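Local coordinates for multidrug resistance protein (Vibrio cholerae, PDB 1YC9) that forms a trimeric outer-membrane efflux channel of the OMF family and could be involved in resistance to puromycin, acriflavine and tetraphenylarsonium chloride, at residues 113-118 / 283-288; 277-282 / 329-334; 70-75 / 106-111; 58-63 / 127-132. The protein carries 1 engineered substitution. All blocks are in the same frame, centred on the assembly; numbering follows the deposited sequence. Where two conformers were deposited one is given.

Contact 1 (113-118 / 283-288); sequences DFWGKN and FYPDVT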
loop_
_atom_site.group_PDB
_atom_site.type_symbol
_atom_site.label_atom_id
_atom_site.label_comp_id
_atom_site.label_asym_id
_atom_site.label_seq_id
_atom_site.Cartn_x
_atom_site.Cartn_y
_atom_site.Cartn_z
ATOM N N ASP A 113 -18.797 10.190 -35.715
ATOM C CA ASP A 113 -17.532 10.742 -35.152
ATOM C C ASP A 113 -16.991 12.009 -35.802
ATOM O O ASP A 113 -15.803 12.147 -35.955
ATOM C CB ASP A 113 -16.418 9.682 -35.069
ATOM C CG ASP A 113 -15.464 9.954 -33.917
ATOM O OD1 ASP A 113 -15.901 10.636 -32.955
ATOM O OD2 ASP A 113 -14.306 9.531 -33.888
ATOM N N PHE A 114 -17.854 12.968 -36.089
ATOM C CA PHE A 114 -17.394 14.227 -36.741
ATOM C C PHE A 114 -16.381 15.059 -35.999
ATOM O O PHE A 114 -15.594 15.813 -36.607
ATOM C CB PHE A 114 -18.596 15.099 -37.051
ATOM C CG PHE A 114 -19.316 14.648 -38.254
ATOM C CD1 PHE A 114 -20.563 14.099 -38.171
ATOM C CD2 PHE A 114 -18.692 14.707 -39.495
ATOM C CE1 PHE A 114 -21.233 13.655 -39.325
ATOM C CE2 PHE A 114 -19.350 14.243 -40.641
ATOM C CZ PHE A 114 -20.628 13.719 -40.530
ATOM N N TRP A 115 -16.383 14.965 -34.671
ATOM C CA TRP A 115 -15.436 15.729 -33.877
ATOM C C TRP A 115 -14.261 14.928 -33.341
ATOM O O TRP A 115 -13.420 15.446 -32.595
ATOM C CB TRP A 115 -16.190 16.441 -32.738
ATOM C CG TRP A 115 -17.403 16.934 -33.229
ATOM C CD1 TRP A 115 -18.637 16.356 -33.096
ATOM C CD2 TRP A 115 -17.585 18.084 -34.042
ATOM N NE1 TRP A 115 -19.564 17.072 -33.807
ATOM C CE2 TRP A 115 -18.941 18.152 -34.371
ATOM C CE3 TRP A 115 -16.735 19.085 -34.498
ATOM C CZ2 TRP A 115 -19.469 19.172 -35.135
ATOM C CZ3 TRP A 115 -17.254 20.091 -35.265
ATOM C CH2 TRP A 115 -18.609 20.144 -35.559
ATOM N N GLY A 116 -14.201 13.639 -33.673
ATOM C CA GLY A 116 -13.082 12.852 -33.249
ATOM C C GLY A 116 -13.127 12.306 -31.834
ATOM O O GLY A 116 -12.136 11.818 -31.380
ATOM N N LYS A 117 -14.258 12.451 -31.157
ATOM C CA LYS A 117 -14.465 11.882 -29.823
ATOM C C LYS A 117 -14.118 10.403 -29.745
ATOM O O LYS A 117 -13.447 9.954 -28.805
ATOM C CB LYS A 117 -15.926 12.075 -29.447
ATOM C CG LYS A 117 -16.239 11.786 -28.080
ATOM C CD LYS A 117 -17.674 12.176 -27.782
ATOM C CE LYS A 117 -18.692 11.258 -28.383
ATOM N NZ LYS A 117 -20.013 11.804 -28.096
ATOM N N ASN A 118 -14.648 9.633 -30.692
ATOM C CA ASN A 118 -14.501 8.185 -30.614
ATOM C C ASN A 118 -13.081 7.784 -31.003
ATOM O O ASN A 118 -12.482 6.909 -30.409
ATOM C CB ASN A 118 -15.545 7.479 -31.487
ATOM C CG ASN A 118 -16.962 7.720 -31.028
ATOM O OD1 ASN A 118 -17.174 8.176 -29.910
ATOM N ND2 ASN A 118 -17.951 7.346 -31.865
ATOM N N PHE A 283 -19.443 18.487 -25.925
ATOM C CA PHE A 283 -20.215 19.694 -26.136
ATOM C C PHE A 283 -20.764 19.860 -27.559
ATOM O O PHE A 283 -21.706 20.627 -27.776
ATOM C CB PHE A 283 -19.378 20.907 -25.769
ATOM C CG PHE A 283 -19.148 21.084 -24.267
ATOM C CD1 PHE A 283 -18.063 20.513 -23.654
ATOM C CD2 PHE A 283 -20.038 21.855 -23.488
ATOM C CE1 PHE A 283 -17.829 20.673 -22.297
ATOM C CE2 PHE A 283 -19.806 22.038 -22.151
ATOM C CZ PHE A 283 -18.689 21.458 -21.551
ATOM N N TYR A 284 -20.213 19.101 -28.507
ATOM C CA TYR A 284 -20.541 19.201 -29.904
ATOM C C TYR A 284 -21.622 18.199 -30.313
ATOM O O TYR A 284 -21.903 17.264 -29.559
ATOM C CB TYR A 284 -19.271 18.993 -30.743
ATOM C CG TYR A 284 -18.338 20.165 -30.607
ATOM C CD1 TYR A 284 -17.565 20.323 -29.476
ATOM C CD2 TYR A 284 -18.230 21.132 -31.644
ATOM C CE1 TYR A 284 -16.707 21.404 -29.337
ATOM C CE2 TYR A 284 -17.381 22.228 -31.509
ATOM C CZ TYR A 284 -16.608 22.342 -30.354
ATOM O OH TYR A 284 -15.748 23.407 -30.152
ATOM N N PRO A 285 -22.273 18.464 -31.438
ATOM C CA PRO A 285 -23.364 17.601 -31.871
ATOM C C PRO A 285 -22.895 16.168 -32.103
ATOM O O PRO A 285 -21.826 15.962 -32.627
ATOM C CB PRO A 285 -23.865 18.251 -33.143
ATOM C CG PRO A 285 -23.260 19.654 -33.246
ATOM C CD PRO A 285 -22.090 19.643 -32.328
ATOM N N ASP A 286 -23.650 15.210 -31.628
ATOM C CA ASP A 286 -23.394 13.819 -31.946
ATOM C C ASP A 286 -24.264 13.336 -33.101
ATOM O O ASP A 286 -25.476 13.405 -33.029
ATOM C CB ASP A 286 -23.701 13.027 -30.704
ATOM C CG ASP A 286 -22.895 11.813 -30.636
ATOM O OD1 ASP A 286 -22.319 11.498 -29.546
ATOM O OD2 ASP A 286 -22.765 11.149 -31.705
ATOM N N VAL A 287 -23.641 12.815 -34.193
ATOM C CA VAL A 287 -24.381 12.436 -35.371
ATOM C C VAL A 287 -24.254 10.897 -35.519
ATOM O O VAL A 287 -23.145 10.365 -35.426
ATOM C CB VAL A 287 -23.893 13.102 -36.653
ATOM C CG1 VAL A 287 -24.781 12.676 -37.841
ATOM C CG2 VAL A 287 -23.894 14.612 -36.510
ATOM N N THR A 288 -25.396 10.232 -35.626
ATOM C CA THR A 288 -25.447 8.768 -35.632
ATOM C C THR A 288 -26.213 8.372 -36.880
ATOM O O THR A 288 -26.788 9.230 -37.599
ATOM C CB THR A 288 -26.084 8.229 -34.354
ATOM O OG1 THR A 288 -27.307 8.938 -34.164
ATOM C CG2 THR A 288 -25.242 8.551 -33.121
HETATM O O HOH W 1 -20.614 12.773 -34.557
#
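The backbone of 113-118 folds over that of 283-288 without pairing as a sheet, D113 facing V287 at 7.1 Å and W115 facing Y284 at 7.3 Å between CA atoms. D113 to G116 form a type I beta turn, the link by which a strand of the outer-membrane barrel passes into helix 117-183. Residues 283-285 belong to the connection from helix 260-281 into strand 286-298. W115 is the centrepiece. Y284 CB sits over its five-membered ring, 3.5 Å from the centroid and almost on the ring normal, while F114 CB lies against the opposite face, so the indole is held between two methylene groups. Its NE1 donates to P285 O at 2.8 Å; the bond is bent, 131° at the hydrogen, although NE1 lies in the plane of that carbonyl. The CD of P285 touches the CZ2 corner of the indole. Where the helix begins, K117 and D286 form a salt bridge, NZ to OD1 2.7 Å, with the ammonium above the carboxylate plane rather than in it. The K117 chain is bent at chi3 (73°), which turns CE aside from the line of the earlier carbons. F114 closes the other end, its CD1 resting 3.8 Å from V287 CG2. Water 1 bridges the two backbones, accepting from F114 N in the turn at 3.2 Å and from V287 N in the strand at 3.0 Å.

Contact 2 (277-282 / 329-334); sequences GIAQAQ and GQLTSA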
loop_
_atom_site.group_PDB
_atom_site.type_symbol
_atom_site.label_atom_id
_atom_site.label_comp_id
_atom_site.label_asym_id
_atom_site.label_seq_id
_atom_site.Cartn_x
_atom_site.Cartn_y
_atom_site.Cartn_z
ATOM N N GLY A 277 -9.798 15.669 -24.630
ATOM C CA GLY A 277 -10.433 15.861 -25.900
ATOM C C GLY A 277 -11.842 15.294 -25.995
ATOM O O GLY A 277 -12.697 15.921 -26.594
ATOM N N ILE A 278 -12.053 14.101 -25.480
ATOM C CA ILE A 278 -13.354 13.490 -25.458
ATOM C C ILE A 278 -14.319 14.433 -24.748
ATOM O O ILE A 278 -15.455 14.628 -25.200
ATOM C CB ILE A 278 -13.320 12.157 -24.728
ATOM C CG1 ILE A 278 -12.529 11.076 -25.558
ATOM C CG2 ILE A 278 -14.708 11.627 -24.450
ATOM C CD1 ILE A 278 -12.207 9.855 -24.758
ATOM N N ALA A 279 -13.902 14.934 -23.584
ATOM C CA ALA A 279 -14.800 15.766 -22.762
ATOM C C ALA A 279 -15.164 17.059 -23.493
ATOM O O ALA A 279 -16.309 17.547 -23.443
ATOM C CB ALA A 279 -14.176 16.101 -21.401
ATOM N N GLN A 280 -14.191 17.621 -24.174
ATOM C CA GLN A 280 -14.457 18.764 -25.027
ATOM C C GLN A 280 -15.450 18.449 -26.157
ATOM O O GLN A 280 -16.351 19.241 -26.429
ATOM C CB GLN A 280 -13.153 19.320 -25.629
ATOM C CG GLN A 280 -12.253 20.062 -24.625
ATOM C CD GLN A 280 -10.837 20.378 -25.190
ATOM O OE1 GLN A 280 -10.441 19.846 -26.235
ATOM N NE2 GLN A 280 -10.074 21.167 -24.451
ATOM N N ALA A 281 -15.291 17.272 -26.797
ATOM C CA ALA A 281 -16.108 16.904 -27.920
ATOM C C ALA A 281 -17.550 16.598 -27.542
ATOM O O ALA A 281 -18.431 16.663 -28.383
ATOM C CB ALA A 281 -15.493 15.711 -28.632
ATOM N N GLN A 282 -17.784 16.314 -26.274
ATOM C CA GLN A 282 -19.130 16.076 -25.773
ATOM C C GLN A 282 -20.034 17.305 -25.819
ATOM O O GLN A 282 -21.241 17.183 -25.772
ATOM C CB GLN A 282 -19.080 15.488 -24.350
ATOM C CG GLN A 282 -18.679 14.029 -24.346
ATOM C CD GLN A 282 -18.530 13.457 -22.954
ATOM O OE1 GLN A 282 -18.379 14.208 -21.946
ATOM N NE2 GLN A 282 -18.577 12.144 -22.872
ATOM N N GLY A 329 -18.563 19.831 -15.651
ATOM C CA GLY A 329 -17.914 19.108 -14.600
ATOM C C GLY A 329 -17.064 17.940 -15.164
ATOM O O GLY A 329 -16.023 17.648 -14.591
ATOM N N GLN A 330 -17.555 17.268 -16.201
ATOM C CA GLN A 330 -16.834 16.153 -16.804
ATOM C C GLN A 330 -15.535 16.638 -17.422
ATOM O O GLN A 330 -14.494 15.989 -17.266
ATOM C CB GLN A 330 -17.722 15.479 -17.873
ATOM C CG GLN A 330 -18.610 14.416 -17.279
ATOM C CD GLN A 330 -19.461 13.647 -18.303
ATOM O OE1 GLN A 330 -18.928 13.131 -19.258
ATOM N NE2 GLN A 330 -20.742 13.537 -18.059
ATOM N N LEU A 331 -15.602 17.821 -18.033
ATOM C CA LEU A 331 -14.407 18.457 -18.597
ATOM C C LEU A 331 -13.439 18.840 -17.481
ATOM O O LEU A 331 -12.271 18.524 -17.556
ATOM C CB LEU A 331 -14.782 19.656 -19.460
ATOM C CG LEU A 331 -13.626 20.427 -20.066
ATOM C CD1 LEU A 331 -12.689 19.510 -20.923
ATOM C CD2 LEU A 331 -14.117 21.569 -20.896
ATOM N N THR A 332 -13.911 19.480 -16.414
ATOM C CA THR A 332 -13.044 19.751 -15.286
ATOM C C THR A 332 -12.364 18.482 -14.725
ATOM O O THR A 332 -11.179 18.493 -14.459
ATOM C CB THR A 332 -13.844 20.503 -14.172
ATOM O OG1 THR A 332 -14.223 21.776 -14.702
ATOM C CG2 THR A 332 -12.960 20.762 -12.957
ATOM N N SER A 333 -13.117 17.413 -14.554
ATOM C CA SER A 333 -12.585 16.174 -14.043
ATOM C C SER A 333 -11.540 15.598 -15.021
ATOM O O SER A 333 -10.511 15.084 -14.565
ATOM C CB SER A 333 -13.721 15.214 -13.759
ATOM O OG SER A 333 -14.407 15.693 -12.609
ATOM N N ALA A 334 -11.799 15.721 -16.313
ATOM C CA ALA A 334 -10.866 15.171 -17.322
ATOM C C ALA A 334 -9.586 16.040 -17.290
ATOM O O ALA A 334 -8.490 15.517 -17.330
ATOM C CB ALA A 334 -11.491 15.185 -18.676
#
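A279 packs its methyl group against L331, CB lying 3.7 Å from L331 CA and just as close to L331 CD1. Between the helical segments 277-281 and 329-334 the axes come to 8.7 Å and run almost antiparallel, at 167°, an example of how a small residue lets two long helices of the periplasmic alpha-barrel lie side by side. The methyl also reaches the next turn of the partner helix, A334 CB standing 3.9 Å from A279 CB, so that one alanine is set against two residues three positions apart. L331 meets this alanine with its stem and with one branch, CD1. CG is anti to the backbone N (chi1 178°), and chi2 of 56° then turns CD1 back toward the facing helix. From there CD1 also touches the aliphatic part of Q280, 3.8 Å from its CG, the two side chains meeting at a slant. The flanks have other partners: I278 leans on K117, A120 and A121 of helix 117-183, while T332 and S333 pack on G61 of the second subunit, where S333 OG makes weak hydrogen bonds as well. Around A279, Q280, L331 and A334 the chemistry is that of methyl and methylene surfaces, and this part of the pairing is therefore held by closeness of fit.

Contact 3 (70-75 / 106-111); sequences RSFDLG and LNFQYD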
loop_
_atom_site.group_PDB
_atom_site.type_symbol
_atom_site.label_atom_id
_atom_site.label_comp_id
_atom_site.label_asym_id
_atom_site.label_seq_id
_atom_site.Cartn_x
_atom_site.Cartn_y
_atom_site.Cartn_z
ATOM N N ARG A 70 -15.572 2.547 -32.801
ATOM C CA ARG A 70 -15.431 3.091 -34.159
ATOM C C ARG A 70 -16.035 2.185 -35.251
ATOM O O ARG A 70 -16.078 2.567 -36.414
ATOM C CB ARG A 70 -13.976 3.367 -34.439
ATOM C CG ARG A 70 -13.297 4.322 -33.485
ATOM C CD ARG A 70 -11.947 4.705 -33.870
ATOM N NE ARG A 70 -12.069 5.524 -35.060
ATOM C CZ ARG A 70 -11.062 5.976 -35.769
ATOM N NH1 ARG A 70 -9.806 5.681 -35.397
ATOM N NH2 ARG A 70 -11.361 6.688 -36.862
ATOM N N SER A 71 -16.506 0.998 -34.896
ATOM C CA SER A 71 -17.186 0.172 -35.837
ATOM C C SER A 71 -18.665 0.467 -35.874
ATOM O O SER A 71 -19.201 1.078 -34.938
ATOM C CB SER A 71 -16.959 -1.335 -35.521
ATOM O OG SER A 71 -17.928 -1.828 -34.689
ATOM N N PHE A 72 -19.347 -0.044 -36.882
ATOM C CA PHE A 72 -20.795 -0.203 -36.810
ATOM C C PHE A 72 -21.174 -1.508 -36.029
ATOM O O PHE A 72 -20.325 -2.361 -35.784
ATOM C CB PHE A 72 -21.470 -0.097 -38.143
ATOM C CG PHE A 72 -20.931 -0.992 -39.212
ATOM C CD1 PHE A 72 -21.067 -2.347 -39.136
ATOM C CD2 PHE A 72 -20.365 -0.456 -40.324
ATOM C CE1 PHE A 72 -20.628 -3.174 -40.151
ATOM C CE2 PHE A 72 -19.936 -1.249 -41.327
ATOM C CZ PHE A 72 -20.045 -2.604 -41.262
ATOM N N ASP A 73 -22.435 -1.590 -35.624
ATOM C CA ASP A 73 -23.003 -2.696 -34.829
ATOM C C ASP A 73 -24.194 -3.241 -35.571
ATOM O O ASP A 73 -25.013 -2.478 -36.145
ATOM C CB ASP A 73 -23.483 -2.173 -33.481
ATOM C CG ASP A 73 -22.428 -2.250 -32.435
ATOM O OD1 ASP A 73 -21.438 -1.564 -32.610
ATOM O OD2 ASP A 73 -22.451 -3.006 -31.439
ATOM N N LEU A 74 -24.354 -4.559 -35.575
ATOM C CA LEU A 74 -25.395 -5.212 -36.282
ATOM C C LEU A 74 -25.964 -6.251 -35.244
ATOM O O LEU A 74 -25.225 -6.871 -34.487
ATOM C CB LEU A 74 -24.858 -6.012 -37.463
ATOM C CG LEU A 74 -24.373 -5.159 -38.665
ATOM C CD1 LEU A 74 -23.408 -5.921 -39.650
ATOM C CD2 LEU A 74 -25.661 -4.682 -39.358
ATOM N N GLY A 75 -27.264 -6.376 -35.291
ATOM C CA GLY A 75 -27.985 -7.292 -34.418
ATOM C C GLY A 75 -29.273 -7.770 -35.023
ATOM O O GLY A 75 -29.786 -7.184 -35.951
ATOM N N LEU A 106 -33.289 -6.994 -38.821
ATOM C CA LEU A 106 -31.866 -6.809 -38.732
ATOM C C LEU A 106 -31.689 -5.315 -38.429
ATOM O O LEU A 106 -32.282 -4.505 -39.103
ATOM C CB LEU A 106 -31.259 -7.174 -40.098
ATOM C CG LEU A 106 -29.748 -7.068 -40.226
ATOM C CD1 LEU A 106 -29.044 -7.931 -39.251
ATOM C CD2 LEU A 106 -29.380 -7.477 -41.666
ATOM N N ASN A 107 -30.893 -4.987 -37.423
ATOM C CA ASN A 107 -30.765 -3.642 -36.922
ATOM C C ASN A 107 -29.279 -3.265 -37.042
ATOM O O ASN A 107 -28.381 -4.095 -36.818
ATOM C CB ASN A 107 -31.124 -3.598 -35.433
ATOM C CG ASN A 107 -32.595 -3.872 -35.146
ATOM O OD1 ASN A 107 -33.385 -4.176 -36.027
ATOM N ND2 ASN A 107 -32.963 -3.787 -33.854
ATOM N N PHE A 108 -29.038 -1.980 -37.289
ATOM C CA PHE A 108 -27.742 -1.466 -37.577
ATOM C C PHE A 108 -27.610 -0.108 -36.895
ATOM O O PHE A 108 -28.534 0.698 -36.935
ATOM C CB PHE A 108 -27.623 -1.282 -39.050
ATOM C CG PHE A 108 -26.436 -0.471 -39.467
ATOM C CD1 PHE A 108 -25.250 -1.097 -39.809
ATOM C CD2 PHE A 108 -26.518 0.910 -39.553
ATOM C CE1 PHE A 108 -24.165 -0.353 -40.239
ATOM C CE2 PHE A 108 -25.416 1.654 -39.953
ATOM C CZ PHE A 108 -24.256 1.015 -40.303
ATOM N N GLN A 109 -26.471 0.130 -36.287
ATOM C CA GLN A 109 -26.155 1.452 -35.731
ATOM C C GLN A 109 -24.692 1.805 -35.979
ATOM O O GLN A 109 -23.824 0.955 -35.888
ATOM C CB GLN A 109 -26.477 1.483 -34.257
ATOM C CG GLN A 109 -26.339 2.833 -33.603
ATOM C CD GLN A 109 -27.339 2.919 -32.452
ATOM O OE1 GLN A 109 -28.406 3.531 -32.593
ATOM N NE2 GLN A 109 -27.060 2.198 -31.384
ATOM N N TYR A 110 -24.432 3.079 -36.308
ATOM C CA TYR A 110 -23.081 3.601 -36.575
ATOM C C TYR A 110 -23.054 5.071 -36.058
ATOM O O TYR A 110 -23.966 5.873 -36.310
ATOM C CB TYR A 110 -22.705 3.541 -38.089
ATOM C CG TYR A 110 -21.363 4.149 -38.326
ATOM C CD1 TYR A 110 -20.238 3.607 -37.742
ATOM C CD2 TYR A 110 -21.217 5.360 -39.046
ATOM C CE1 TYR A 110 -19.010 4.131 -37.937
ATOM C CE2 TYR A 110 -19.990 5.920 -39.224
ATOM C CZ TYR A 110 -18.914 5.365 -38.690
ATOM O OH TYR A 110 -17.700 5.945 -38.785
ATOM N N ASP A 111 -22.046 5.359 -35.278
ATOM C CA ASP A 111 -21.752 6.691 -34.790
ATOM C C ASP A 111 -20.787 7.376 -35.759
ATOM O O ASP A 111 -19.633 6.930 -35.901
ATOM C CB ASP A 111 -21.123 6.497 -33.409
ATOM C CG ASP A 111 -21.162 7.715 -32.542
ATOM O OD1 ASP A 111 -21.589 8.766 -33.026
ATOM O OD2 ASP A 111 -20.723 7.706 -31.355
HETATM O O HOH W 2 -16.038 5.762 -36.232
HETATM O O HOH W 3 -19.907 3.687 -34.258
HETATM O O HOH W 4 -22.662 1.358 -33.162
#
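Q109 O is gripped by several groups: D73 N donates to it at 2.9 Å, F72 CA-H leans on it, and water 4 adds a weak bond. The return bond from Q109 N to D73 O, 3.0 Å, completes the first hydrogen-bonded pair of an antiparallel beta sheet, and G75 with N107 forms the next, G75 N to N107 O at 3.0 Å and N107 N to G75 O at 2.9 Å. L74 and F108, the non-hydrogen-bonded pair between them, send their side chains to one face. There L74 CD2 meets the edge of the F108 ring in its plane, 3.6 Å from F108 CD1. F72 meets the next atom of the same ring, its CB 3.4 Å from F108 CE1, and the two rings stand obliquely at 46°. F72 holds its CG between the backbone N and the carbonyl carbon (chi1 53°), which brings that CG close to F108 CE1 too. Y110 turns its edge to the R70 and S71 carbonyls, and water 2 joins its OH to R70 O. Within the barrel wall, strand 98-111 pairs with strand 286-298 through backbone hydrogen bonds of F108 with A291 and Y110 with L289. At the opposite edge of this pair, strand 73-84 pairs at L74 and G75 with a strand of the third subunit, and in the conformer given D73 forms a salt bridge to R326 of that subunit.

Contact 4 (58-63 / 127-132); sequences GAQGFA and SELAAA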
loop_
_atom_site.group_PDB
_atom_site.type_symbol
_atom_site.label_atom_id
_atom_site.label_comp_id
_atom_site.label_asym_id
_atom_site.label_seq_id
_atom_site.Cartn_x
_atom_site.Cartn_y
_atom_site.Cartn_z
ATOM N N GLY A 58 -5.462 -8.338 -20.067
ATOM C CA GLY A 58 -6.590 -7.504 -19.687
ATOM C C GLY A 58 -6.617 -6.224 -20.474
ATOM O O GLY A 58 -7.644 -5.819 -21.013
ATOM N N ALA A 59 -5.477 -5.565 -20.504
ATOM C CA ALA A 59 -5.354 -4.301 -21.230
ATOM C C ALA A 59 -5.601 -4.518 -22.738
ATOM O O ALA A 59 -6.156 -3.652 -23.411
ATOM C CB ALA A 59 -3.982 -3.707 -21.014
ATOM N N GLN A 60 -5.185 -5.672 -23.251
ATOM C CA GLN A 60 -5.447 -6.037 -24.634
ATOM C C GLN A 60 -6.944 -6.146 -24.895
ATOM O O GLN A 60 -7.477 -5.608 -25.860
ATOM C CB GLN A 60 -4.707 -7.332 -25.028
ATOM C CG GLN A 60 -3.155 -7.174 -25.086
ATOM C CD GLN A 60 -2.423 -8.514 -25.162
ATOM O OE1 GLN A 60 -3.027 -9.533 -24.933
ATOM N NE2 GLN A 60 -1.120 -8.487 -25.460
ATOM N N GLY A 61 -7.642 -6.876 -24.026
ATOM C CA GLY A 61 -9.090 -6.937 -24.100
ATOM C C GLY A 61 -9.772 -5.611 -23.966
ATOM O O GLY A 61 -10.761 -5.367 -24.661
ATOM N N PHE A 62 -9.270 -4.739 -23.117
ATOM C CA PHE A 62 -9.882 -3.433 -22.938
ATOM C C PHE A 62 -9.705 -2.631 -24.239
ATOM O O PHE A 62 -10.640 -1.994 -24.696
ATOM C CB PHE A 62 -9.313 -2.675 -21.780
ATOM C CG PHE A 62 -9.921 -1.260 -21.645
ATOM C CD1 PHE A 62 -11.218 -1.080 -21.142
ATOM C CD2 PHE A 62 -9.230 -0.160 -22.089
ATOM C CE1 PHE A 62 -11.788 0.209 -21.034
ATOM C CE2 PHE A 62 -9.789 1.159 -22.019
ATOM C CZ PHE A 62 -11.065 1.331 -21.488
ATOM N N ALA A 63 -8.517 -2.710 -24.825
ATOM C CA ALA A 63 -8.238 -2.006 -26.059
ATOM C C ALA A 63 -9.133 -2.495 -27.183
ATOM O O ALA A 63 -9.656 -1.718 -27.989
ATOM C CB ALA A 63 -6.748 -2.157 -26.456
ATOM N N SER A 127 -3.148 3.846 -25.856
ATOM C CA SER A 127 -2.117 4.424 -25.034
ATOM C C SER A 127 -2.058 3.685 -23.722
ATOM O O SER A 127 -0.970 3.449 -23.211
ATOM C CB SER A 127 -2.365 5.926 -24.821
ATOM O OG SER A 127 -2.303 6.588 -26.047
ATOM N N GLU A 128 -3.210 3.311 -23.170
ATOM C CA GLU A 128 -3.237 2.479 -21.977
ATOM C C GLU A 128 -2.639 1.129 -22.226
ATOM O O GLU A 128 -1.943 0.558 -21.387
ATOM C CB GLU A 128 -4.662 2.284 -21.413
ATOM C CG GLU A 128 -5.166 3.601 -20.825
ATOM C CD GLU A 128 -4.530 4.005 -19.487
ATOM O OE1 GLU A 128 -3.672 3.229 -18.919
ATOM O OE2 GLU A 128 -4.907 5.136 -19.006
ATOM N N LEU A 129 -2.894 0.614 -23.403
ATOM C CA LEU A 129 -2.278 -0.677 -23.727
ATOM C C LEU A 129 -0.756 -0.541 -23.804
ATOM O O LEU A 129 -0.017 -1.395 -23.342
ATOM C CB LEU A 129 -2.864 -1.222 -25.023
ATOM C CG LEU A 129 -2.204 -2.506 -25.554
ATOM C CD1 LEU A 129 -2.285 -3.605 -24.507
ATOM C CD2 LEU A 129 -2.863 -2.947 -26.855
ATOM N N ALA A 130 -0.273 0.517 -24.419
ATOM C CA ALA A 130 1.171 0.737 -24.475
ATOM C C ALA A 130 1.764 0.881 -23.090
ATOM O O ALA A 130 2.868 0.410 -22.810
ATOM C CB ALA A 130 1.547 1.971 -25.368
ATOM N N ALA A 131 1.019 1.514 -22.193
ATOM C CA ALA A 131 1.457 1.602 -20.823
ATOM C C ALA A 131 1.465 0.218 -20.174
ATOM O O ALA A 131 2.418 -0.115 -19.442
ATOM C CB ALA A 131 0.595 2.590 -20.035
ATOM N N ALA A 132 0.436 -0.573 -20.459
ATOM C CA ALA A 132 0.379 -1.948 -19.952
ATOM C C ALA A 132 1.526 -2.843 -20.466
ATOM O O ALA A 132 2.074 -3.718 -19.742
ATOM C CB ALA A 132 -0.926 -2.547 -20.238
#
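L129 reaches A59 and Q60 through two torsions: chi1 of 174° sets CG anti to the backbone N, and chi2 of 58° then places CD1 over the facing helix. Its two methyls divide the work. CD1 lies 3.7 Å from Q60 CG and 3.9 Å from A59 CB, while CD2 reaches A63 CB at 4.0 Å, one helical turn further along. The leucine therefore spans the surface offered by three residues of the opposite helix. The alanine pair beside it is tighter, A59 CB to A132 CB measuring 3.4 Å, closer than usual for two methyl carbons, and no hydrogen bond crosses the contact. A59, A63 and A132 line this antiparallel pair of the alpha-barrel: the axes of 58-63 and 127-132 come within 9.0 Å and run at 170°. Helix 260-281 backs helix 117-183, S127 and A130 lying against W267, while the end of E128 leads away from 58-63 to a salt bridge with R268. The first helix, 47-67, instead borders the third subunit, where G58 O receives a weak hydrogen bond from S333 of that chain, so the pair lies between an intrachain neighbour and a subunit interface.

How the contacts relate
The four contacts follow the channel from barrel wall to helical conduit. Contacts 1 and 3 share the beta sheet, their centres 16 Å apart, and meet where N118 ND2 bonds to D111 OD2, with D286 and D111 bringing like charges close. Contacts 1 and 2, 13 Å apart between centres, touch through K117 against I278, A281 and Q282, and F283 against L331. Contact 4 shares helix 117-183 with contact 1 but lies about 24 Å from it between centres. A weak hydrogen bond from S333 OG to G58 O of a neighbouring subunit links contact 2 to that subunit's contact 4. The octyl glucoside lies near L106; the Q60 side chain is about 11 Å from a mercury ion.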